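Local coordinates for ABC transporter substrate-binding protein (Staphylococcus aureus subsp. aureus NCTC 8325, PDB 3UN6) that probably serves as the ligand-binding component of an ABC-type import system and binds zinc, its physiological substrate being unestablished, at residues I142-S147 with Y169-P174; H149-E154 with K299-F304. All coordinates share one frame; numbering follows the deposited sequence.

Contact 1: I142-S147 with Y169-P174; sequences IPHRYS and YHEMSP. With PO4 (phosphate ion), chain F; PO4 (phosphate ion), chain E.
Glu171 sets OE1 over the imidazole of His144, 3.7 Å above the ring plane and over its centre; the carboxylate stands nearly upright on the ring, planes 84° apart. The pair sits where the parallel strands 138-142 and 167-171 end, joined through helix 148-159 as a beta-alpha-beta unit of a periplasmic-binding-protein fold. Ile142 bridges Glu171 in register: its N donates to His170 O (2.9 Å), and its O accepts from Met172 N, nearly on the C=O axis. Beside these bonds, Glu171 CA and Pro143 CA direct C-H groups at Ile142 O and Met172 O. On the sheet face shared by Ile142 and Glu171, Ile142 CD1 reaches Tyr169 CB at 3.8 Å.

Beyond the strand ends the acid grips the loop. Glu171 OE1 takes two donors: Arg145 N at 2.8 Å, from above the carboxylate plane, and Arg145 NH1 at 2.9 Å, on the syn lone pair, the latter a salt bridge. With Arg145 CG between its own N and carbonyl carbon (chi1 57°), the chain then runs extended to NE, and the guanidinium also meets two phosphates, probably from the crystallisation liquor. His144 is held at both nitrogens: ND1 accepts from Tyr146 N in the ring plane, and NE2 donates to O2 of the chain F phosphate at 2.6 Å, N-H...O angle 171°.

Contact 2: H149-E154 with K299-F304; sequences HYLLLE and KQHHLF
Tyr150 turns the edge of its ring toward the face of His301 in a T-shaped (edge-to-face) pair, the planes 77° apart and the centroids separated by 5.6 Å. The pair joins helix 148-159 to the Schellman motif that ends helix 288-300, in which His302, at positive phi, is the C-prime residue, with Leu303 N bonded to Val298 O and His302 N to Lys299 O. Tyr150 CG lies anti to its backbone N (chi1 170°), and farther out CE1 makes the contact, reaching His301 CB near the ring plane and Leu303 CD2 at 3.8 Å. The Tyr150 and Leu303 side chains slide past each other in opposite directions.

Leu151 and Glu154 each cross the His301 side chain at a slant. Leu151 CD2 comes to 3.6 Å from His301 ND1, a nitrogen bonded to Leu297 O of helix 288-300, which His301 follows; that bond helps fix the ring's rotation. Glu154 meets the ring mainly through CB and CG, while its carboxylate is bonded to Tyr169 OH and forms a salt bridge with Arg157; its CG also lies over one face of Tyr150, 3.7 Å above the plane and offset toward the rim. His301 NE2, buried here without a polar partner in the model, sits 3.6 Å from Glu154 CB.

In the fold
Helix 148-159 connects the two contacts, whose centres are 12 Å apart. It follows the 142-147 loop of contact 1, with Ser147 OG capping Tyr150 N, and presents the side chains of Tyr150, Leu151 and Glu154 to the end of helix 288-300 in contact 2. The two sites also touch directly: Tyr169 OH lies 2.4 Å from Glu154 OE2, a probable hydrogen bond, though modelled very short, and Ile142 CG2 packs on Leu153 CD1 at 3.6 Å. Of the zinc site formed by His46, Cys220 and Cys221, a bound ion lies about 4 Å from the Pro143 side chain and about 11 Å from that of Tyr150. His149 touches Pro143 (ND1 to CG 3.4 Å) and Cys220, bordering the site.

Contact 1: I142-S147 with Y169-P174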
ATOM      1  N   ILE A 142      13.216   2.740  -0.830  1.00 22.35           N
ATOM      2  CA  ILE A 142      11.844   2.803  -0.278  1.00 21.39           C
ATOM      3  C   ILE A 142      10.968   3.432  -1.365  1.00 22.00           C
ATOM      4  O   ILE A 142      11.474   4.134  -2.243  1.00 22.38           O
ATOM      5  CB  ILE A 142      11.742   3.595   1.085  1.00 21.62           C
ATOM      6  CG1 ILE A 142      12.401   4.989   0.966  1.00 23.57           C
ATOM      7  CG2 ILE A 142      12.395   2.789   2.192  1.00 21.00           C
ATOM      8  CD1 ILE A 142      12.205   5.937   2.169  1.00 22.76           C
ATOM      9  N   PRO A 143       9.655   3.166  -1.338  1.00 20.86           N
ATOM     10  CA  PRO A 143       8.807   3.732  -2.402  1.00 21.97           C
ATOM     11  C   PRO A 143       8.567   5.255  -2.324  1.00 21.40           C
ATOM     12  O   PRO A 143       8.302   5.905  -3.339  1.00 22.61           O
ATOM     13  CB  PRO A 143       7.492   2.945  -2.267  1.00 22.65           C
ATOM     14  CG  PRO A 143       7.728   1.905  -1.245  1.00 22.54           C
ATOM     15  CD  PRO A 143       8.907   2.288  -0.436  1.00 22.14           C
ATOM     16  N   HIS A 144       8.654   5.800  -1.123  1.00 22.73           N
ATOM     17  CA  HIS A 144       8.473   7.221  -0.868  1.00 23.11           C
ATOM     18  C   HIS A 144       8.950   7.479   0.564  1.00 24.10           C
ATOM     19  O   HIS A 144       8.905   6.579   1.403  1.00 22.59           O
ATOM     20  CB  HIS A 144       6.987   7.620  -0.973  1.00 22.83           C
ATOM     21  CG  HIS A 144       6.773   9.087  -1.174  1.00 23.25           C
ATOM     22  ND1 HIS A 144       6.782   9.996  -0.137  1.00 25.43           N
ATOM     23  CD2 HIS A 144       6.581   9.808  -2.304  1.00 26.50           C
ATOM     24  CE1 HIS A 144       6.596  11.213  -0.623  1.00 29.01           C
ATOM     25  NE2 HIS A 144       6.469  11.126  -1.936  1.00 24.46           N
ATOM     26  N   ARG A 145       9.424   8.684   0.845  1.00 24.74           N
ATOM     27  CA  ARG A 145       9.827   9.010   2.228  1.00 26.81           C
ATOM     28  C   ARG A 145       8.640   8.879   3.224  1.00 25.58           C
ATOM     29  O   ARG A 145       8.838   8.552   4.378  1.00 26.62           O
ATOM     30  CB  ARG A 145      10.447  10.393   2.312  1.00 28.39           C
ATOM     31  CG  ARG A 145       9.594  11.538   1.814  1.00 27.72           C
ATOM     32  CD  ARG A 145      10.497  12.744   1.647  1.00 30.18           C
ATOM     33  NE  ARG A 145       9.803  13.924   1.170  1.00 36.63           N
ATOM     34  CZ  ARG A 145       9.457  14.148  -0.095  1.00 38.90           C
ATOM     35  NH1 ARG A 145       9.675  13.238  -1.041  1.00 38.14           N
ATOM     36  NH2 ARG A 145       8.855  15.282  -0.404  1.00 43.93           N
ATOM     37  N   TYR A 146       7.422   9.152   2.771  1.00 24.98           N
ATOM     38  CA  TYR A 146       6.242   9.026   3.628  1.00 25.40           C
ATOM     39  C   TYR A 146       5.627   7.688   3.331  1.00 25.07           C
ATOM     40  O   TYR A 146       4.691   7.571   2.525  1.00 26.37           O
ATOM     41  CB  TYR A 146       5.261  10.188   3.402  1.00 25.07           C
ATOM     42  CG  TYR A 146       5.951  11.544   3.521  1.00 28.90           C
ATOM     43  CD1 TYR A 146       6.659  11.880   4.670  1.00 30.20           C
ATOM     44  CD2 TYR A 146       5.863  12.493   2.505  1.00 32.05           C
ATOM     45  CE1 TYR A 146       7.300  13.113   4.788  1.00 32.38           C
ATOM     46  CE2 TYR A 146       6.506  13.723   2.616  1.00 30.15           C
ATOM     47  CZ  TYR A 146       7.212  14.023   3.766  1.00 30.71           C
ATOM     48  OH  TYR A 146       7.852  15.234   3.894  1.00 37.39           O
ATOM     49  N   SER A 147       6.165   6.661   3.979  1.00 23.58           N
ATOM     50  CA  SER A 147       5.706   5.312   3.753  1.00 23.35           C
ATOM     51  C   SER A 147       5.899   4.456   4.975  1.00 22.05           C
ATOM     52  O   SER A 147       6.745   4.741   5.796  1.00 23.90           O
ATOM     53  CB  SER A 147       6.455   4.685   2.576  1.00 24.01           C
ATOM     54  OG  SER A 147       7.855   4.492   2.832  1.00 21.69           O
ATOM     55  N   TYR A 169      18.230   6.118   3.267  1.00 27.89           N
ATOM     56  CA  TYR A 169      17.081   5.816   2.421  1.00 26.63           C
ATOM     57  C   TYR A 169      17.065   6.484   1.079  1.00 28.03           C
ATOM     58  O   TYR A 169      17.410   7.653   0.948  1.00 27.84           O
ATOM     59  CB  TYR A 169      15.812   6.141   3.190  1.00 27.71           C
ATOM     60  CG  TYR A 169      15.781   5.355   4.460  1.00 25.67           C
ATOM     61  CD1 TYR A 169      15.460   3.988   4.448  1.00 23.99           C
ATOM     62  CD2 TYR A 169      16.131   5.939   5.669  1.00 26.99           C
ATOM     63  CE1 TYR A 169      15.458   3.245   5.619  1.00 25.20           C
ATOM     64  CE2 TYR A 169      16.115   5.199   6.847  1.00 26.30           C
ATOM     65  CZ  TYR A 169      15.789   3.847   6.817  1.00 25.15           C
ATOM     66  OH  TYR A 169      15.780   3.085   7.992  1.00 27.00           O
ATOM     67  N   HIS A 170      16.624   5.727   0.078  1.00 28.02           N
ATOM     68  CA  HIS A 170      16.598   6.205  -1.293  1.00 28.22           C
ATOM     69  C   HIS A 170      15.257   5.930  -1.944  1.00 26.35           C
ATOM     70  O   HIS A 170      14.885   4.776  -2.157  1.00 26.06           O
ATOM     71  CB  HIS A 170      17.732   5.546  -2.073  1.00 29.06           C
ATOM     72  CG  HIS A 170      19.074   5.776  -1.449  1.00 31.14           C
ATOM     73  ND1 HIS A 170      19.823   6.906  -1.694  1.00 29.26           N
ATOM     74  CD2 HIS A 170      19.760   5.062  -0.526  1.00 30.34           C
ATOM     75  CE1 HIS A 170      20.934   6.855  -0.980  1.00 32.08           C
ATOM     76  NE2 HIS A 170      20.916   5.749  -0.258  1.00 30.01           N
ATOM     77  N   GLU A 171      14.544   7.004  -2.262  1.00 25.82           N
ATOM     78  CA  GLU A 171      13.215   6.903  -2.865  1.00 27.28           C
ATOM     79  C   GLU A 171      13.280   6.417  -4.305  1.00 27.68           C
ATOM     80  O   GLU A 171      14.081   6.896  -5.090  1.00 28.41           O
ATOM     81  CB  GLU A 171      12.511   8.263  -2.824  1.00 27.43           C
ATOM     82  CG  GLU A 171      12.060   8.706  -1.420  1.00 29.86           C
ATOM     83  CD  GLU A 171      11.590  10.158  -1.403  1.00 31.04           C
ATOM     84  OE1 GLU A 171      10.394  10.417  -1.188  1.00 31.17           O
ATOM     85  OE2 GLU A 171      12.423  11.038  -1.636  1.00 36.25           O
HETATM   86  N   MSE A 172      12.435   5.461  -4.643  1.00 27.72           N
HETATM   87  CA  MSE A 172      12.374   4.987  -6.016  1.00 29.23           C
HETATM   88  C   MSE A 172      11.076   4.233  -6.256  1.00 27.63           C
HETATM   89  O   MSE A 172      10.389   3.861  -5.324  1.00 26.96           O
HETATM   90  CB  MSE A 172      13.584   4.121  -6.356  1.00 29.40           C
HETATM   91  CG  MSE A 172      13.699   2.858  -5.541  1.00 32.36           C
HETATM   92 SE   MSE A 172      15.385   1.923  -5.981  1.00 41.27          SE
HETATM   93  CE  MSE A 172      16.665   3.254  -5.316  1.00 39.31           C
ATOM     94  N   SER A 173      10.714   4.062  -7.514  1.00 29.06           N
ATOM     95  CA  SER A 173       9.502   3.312  -7.827  1.00 29.28           C
ATOM     96  C   SER A 173       9.728   1.833  -7.482  1.00 27.48           C
ATOM     97  O   SER A 173      10.844   1.329  -7.551  1.00 26.03           O
ATOM     98  CB  SER A 173       9.137   3.459  -9.305  1.00 31.01           C
ATOM     99  OG  SER A 173      10.195   3.015 -10.108  1.00 36.94           O
ATOM    100  N   PRO A 174       8.668   1.139  -7.076  1.00 26.46           N
ATOM    101  CA  PRO A 174       8.786  -0.279  -6.758  1.00 26.35           C
ATOM    102  C   PRO A 174       9.421  -1.100  -7.887  1.00 28.48           C
ATOM    103  O   PRO A 174      10.346  -1.892  -7.620  1.00 27.51           O
ATOM    104  CB  PRO A 174       7.323  -0.697  -6.525  1.00 26.48           C
ATOM    105  CG  PRO A 174       6.672   0.567  -6.050  1.00 25.11           C
ATOM    106  CD  PRO A 174       7.314   1.656  -6.823  1.00 26.34           C
TER
HETATM  107  P   PO4 F 329       7.485  13.959  -3.803  0.50 41.30           P
HETATM  108  O1  PO4 F 329       8.638  12.993  -3.705  0.50 37.29           O
HETATM  109  O2  PO4 F 329       6.196  13.296  -3.395  0.50 33.59           O
HETATM  110  O3  PO4 F 329       7.709  15.116  -2.862  0.50 42.52           O
HETATM  111  O4  PO4 F 329       7.417  14.473  -5.218  0.50 40.29           O
HETATM  112  P   PO4 E 328       8.274  18.107   2.211  0.50 37.71           P
HETATM  113  O1  PO4 E 328       9.317  18.694   1.297  0.50 39.28           O
HETATM  114  O2  PO4 E 328       8.214  16.614   2.010  0.50 38.68           O
HETATM  115  O3  PO4 E 328       8.653  18.399   3.646  0.50 38.88           O
HETATM  116  O4  PO4 E 328       6.910  18.678   1.923  0.50 36.77           O

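Contact 2: H149-E154 with K299-F304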
ATOM      1  N   HIS A 149       7.034   1.628   4.766  1.00 20.59           N
ATOM      2  CA  HIS A 149       8.306   0.974   4.449  1.00 22.43           C
ATOM      3  C   HIS A 149       9.449   1.644   5.175  1.00 21.49           C
ATOM      4  O   HIS A 149      10.278   0.958   5.769  1.00 21.96           O
ATOM      5  CB  HIS A 149       8.493   0.976   2.934  1.00 22.24           C
ATOM      6  CG  HIS A 149       7.297   0.454   2.223  1.00 24.21           C
ATOM      7  ND1 HIS A 149       6.293   1.284   1.758  1.00 23.57           N
ATOM      8  CD2 HIS A 149       6.875  -0.816   2.007  1.00 22.19           C
ATOM      9  CE1 HIS A 149       5.332   0.544   1.238  1.00 26.24           C
ATOM     10  NE2 HIS A 149       5.661  -0.733   1.371  1.00 21.78           N
ATOM     11  N   TYR A 150       9.494   2.980   5.152  1.00 21.86           N
ATOM     12  CA  TYR A 150      10.486   3.730   5.930  1.00 21.63           C
ATOM     13  C   TYR A 150      10.363   3.370   7.425  1.00 22.68           C
ATOM     14  O   TYR A 150      11.361   3.144   8.100  1.00 23.08           O
ATOM     15  CB  TYR A 150      10.284   5.244   5.769  1.00 21.83           C
ATOM     16  CG  TYR A 150      11.103   6.096   6.722  1.00 21.34           C
ATOM     17  CD1 TYR A 150      10.540   6.663   7.862  1.00 26.76           C
ATOM     18  CD2 TYR A 150      12.466   6.300   6.497  1.00 27.16           C
ATOM     19  CE1 TYR A 150      11.314   7.443   8.729  1.00 28.31           C
ATOM     20  CE2 TYR A 150      13.218   7.059   7.337  1.00 28.20           C
ATOM     21  CZ  TYR A 150      12.653   7.627   8.453  1.00 26.31           C
ATOM     22  OH  TYR A 150      13.458   8.376   9.262  1.00 29.41           O
ATOM     23  N   LEU A 151       9.139   3.331   7.926  1.00 22.17           N
ATOM     24  CA  LEU A 151       8.904   3.019   9.333  1.00 24.12           C
ATOM     25  C   LEU A 151       9.327   1.597   9.685  1.00 24.11           C
ATOM     26  O   LEU A 151       9.912   1.363  10.731  1.00 25.74           O
ATOM     27  CB  LEU A 151       7.422   3.227   9.701  1.00 24.48           C
ATOM     28  CG  LEU A 151       6.902   4.647   9.423  1.00 26.65           C
ATOM     29  CD1 LEU A 151       5.388   4.723   9.707  1.00 30.43           C
ATOM     30  CD2 LEU A 151       7.668   5.703  10.226  1.00 24.50           C
ATOM     31  N   LEU A 152       9.023   0.646   8.809  1.00 23.66           N
ATOM     32  CA  LEU A 152       9.394  -0.750   9.035  1.00 23.23           C
ATOM     33  C   LEU A 152      10.906  -0.887   9.126  1.00 22.86           C
ATOM     34  O   LEU A 152      11.440  -1.565  10.022  1.00 22.89           O
ATOM     35  CB  LEU A 152       8.851  -1.642   7.912  1.00 22.22           C
ATOM     36  CG  LEU A 152       7.364  -1.998   7.930  1.00 24.70           C
ATOM     37  CD1 LEU A 152       6.914  -2.547   6.571  1.00 23.22           C
ATOM     38  CD2 LEU A 152       7.078  -2.996   9.055  1.00 22.06           C
ATOM     39  N   LEU A 153      11.598  -0.217   8.211  1.00 21.65           N
ATOM     40  CA  LEU A 153      13.043  -0.287   8.177  1.00 21.85           C
ATOM     41  C   LEU A 153      13.685   0.344   9.392  1.00 23.27           C
ATOM     42  O   LEU A 153      14.643  -0.204   9.934  1.00 23.85           O
ATOM     43  CB  LEU A 153      13.584   0.292   6.876  1.00 22.00           C
ATOM     44  CG  LEU A 153      13.520  -0.617   5.649  1.00 20.11           C
ATOM     45  CD1 LEU A 153      13.762   0.267   4.350  1.00 19.75           C
ATOM     46  CD2 LEU A 153      14.546  -1.709   5.765  1.00 25.33           C
ATOM     47  N   GLU A 154      13.151   1.479   9.835  1.00 23.36           N
ATOM     48  CA  GLU A 154      13.661   2.129  11.030  1.00 24.43           C
ATOM     49  C   GLU A 154      13.405   1.293  12.277  1.00 24.83           C
ATOM     50  O   GLU A 154      14.199   1.305  13.220  1.00 24.60           O
ATOM     51  CB  GLU A 154      13.050   3.528  11.187  1.00 24.96           C
ATOM     52  CG  GLU A 154      13.702   4.538  10.302  1.00 26.71           C
ATOM     53  CD  GLU A 154      15.113   4.815  10.723  1.00 30.23           C
ATOM     54  OE1 GLU A 154      15.295   5.490  11.756  1.00 34.08           O
ATOM     55  OE2 GLU A 154      16.049   4.392  10.022  1.00 31.11           O
ATOM     56  N   LYS A 299       4.937  10.841  14.001  1.00 27.70           N
ATOM     57  CA  LYS A 299       5.285  11.901  14.968  1.00 30.16           C
ATOM     58  C   LYS A 299       6.675  11.610  15.548  1.00 30.50           C
ATOM     59  O   LYS A 299       7.539  12.492  15.659  1.00 30.83           O
ATOM     60  CB  LYS A 299       4.270  11.913  16.136  1.00 30.30           C
ATOM     61  CG  LYS A 299       3.720  13.257  16.534  1.00 34.73           C
ATOM     62  CD  LYS A 299       4.731  14.332  16.666  1.00 39.19           C
ATOM     63  CE  LYS A 299       4.059  15.567  17.192  1.00 41.03           C
ATOM     64  NZ  LYS A 299       4.975  16.692  17.180  1.00 46.84           N
ATOM     65  N   GLN A 300       6.875  10.356  15.923  1.00 30.04           N
ATOM     66  CA  GLN A 300       8.129   9.925  16.519  1.00 33.85           C
ATOM     67  C   GLN A 300       9.361  10.131  15.611  1.00 34.17           C
ATOM     68  O   GLN A 300      10.431  10.420  16.113  1.00 34.68           O
ATOM     69  CB  GLN A 300       7.992   8.489  17.024  1.00 34.04           C
ATOM     70  CG  GLN A 300       9.225   7.902  17.635  1.00 42.09           C
ATOM     71  CD  GLN A 300       8.886   6.987  18.801  1.00 49.38           C
ATOM     72  OE1 GLN A 300       8.922   5.755  18.673  1.00 53.35           O
ATOM     73  NE2 GLN A 300       8.498   7.595  19.946  1.00 48.26           N
ATOM     74  N   HIS A 301       9.204  10.006  14.289  1.00 34.83           N
ATOM     75  CA  HIS A 301      10.311  10.257  13.352  1.00 36.30           C
ATOM     76  C   HIS A 301      10.279  11.679  12.760  1.00 38.23           C
ATOM     77  O   HIS A 301      10.987  11.966  11.792  1.00 40.16           O
ATOM     78  CB  HIS A 301      10.331   9.218  12.228  1.00 36.36           C
ATOM     79  CG  HIS A 301      10.640   7.835  12.699  1.00 37.53           C
ATOM     80  ND1 HIS A 301       9.660   6.905  12.969  1.00 40.61           N
ATOM     81  CD2 HIS A 301      11.817   7.232  12.984  1.00 40.59           C
ATOM     82  CE1 HIS A 301      10.221   5.785  13.390  1.00 40.33           C
ATOM     83  NE2 HIS A 301      11.530   5.957  13.407  1.00 41.04           N
ATOM     84  N   HIS A 302       9.491  12.568  13.364  1.00 37.86           N
ATOM     85  CA  HIS A 302       9.371  13.948  12.918  1.00 39.15           C
ATOM     86  C   HIS A 302       9.034  14.072  11.433  1.00 38.32           C
ATOM     87  O   HIS A 302       9.376  15.069  10.813  1.00 39.10           O
ATOM     88  CB  HIS A 302      10.671  14.709  13.185  1.00 41.19           C
ATOM     89  CG  HIS A 302      11.068  14.749  14.624  1.00 45.02           C
ATOM     90  ND1 HIS A 302      10.657  15.751  15.477  1.00 50.82           N
ATOM     91  CD2 HIS A 302      11.850  13.925  15.359  1.00 48.06           C
ATOM     92  CE1 HIS A 302      11.170  15.543  16.675  1.00 51.52           C
ATOM     93  NE2 HIS A 302      11.896  14.440  16.631  1.00 51.97           N
ATOM     94  N   LEU A 303       8.352  13.090  10.853  1.00 37.07           N
ATOM     95  CA  LEU A 303       8.041  13.179   9.425  1.00 36.99           C
ATOM     96  C   LEU A 303       7.223  14.441   9.091  1.00 36.13           C
ATOM     97  O   LEU A 303       7.599  15.225   8.215  1.00 35.88           O
ATOM     98  CB  LEU A 303       7.348  11.912   8.923  1.00 35.86           C
ATOM     99  CG  LEU A 303       8.185  10.629   8.954  1.00 36.98           C
ATOM    100  CD1 LEU A 303       7.399   9.494   8.299  1.00 34.23           C
ATOM    101  CD2 LEU A 303       9.510  10.802   8.254  1.00 38.46           C
ATOM    102  N   PHE A 304       6.125  14.636   9.804  1.00 34.12           N
ATOM    103  CA  PHE A 304       5.245  15.807   9.621  1.00 34.72           C
ATOM    104  C   PHE A 304       4.217  15.711  10.742  1.00 33.87           C
ATOM    105  O   PHE A 304       4.144  14.662  11.389  1.00 32.16           O
ATOM    106  CB  PHE A 304       4.565  15.808   8.230  1.00 33.53           C
ATOM    107  CG  PHE A 304       3.763  14.561   7.933  1.00 32.73           C
ATOM    108  CD1 PHE A 304       4.364  13.454   7.345  1.00 31.95           C
ATOM    109  CD2 PHE A 304       2.405  14.492   8.250  1.00 31.29           C
ATOM    110  CE1 PHE A 304       3.636  12.304   7.068  1.00 32.31           C
ATOM    111  CE2 PHE A 304       1.676  13.339   7.997  1.00 31.34           C
ATOM    112  CZ  PHE A 304       2.292  12.238   7.396  1.00 31.35           C
TER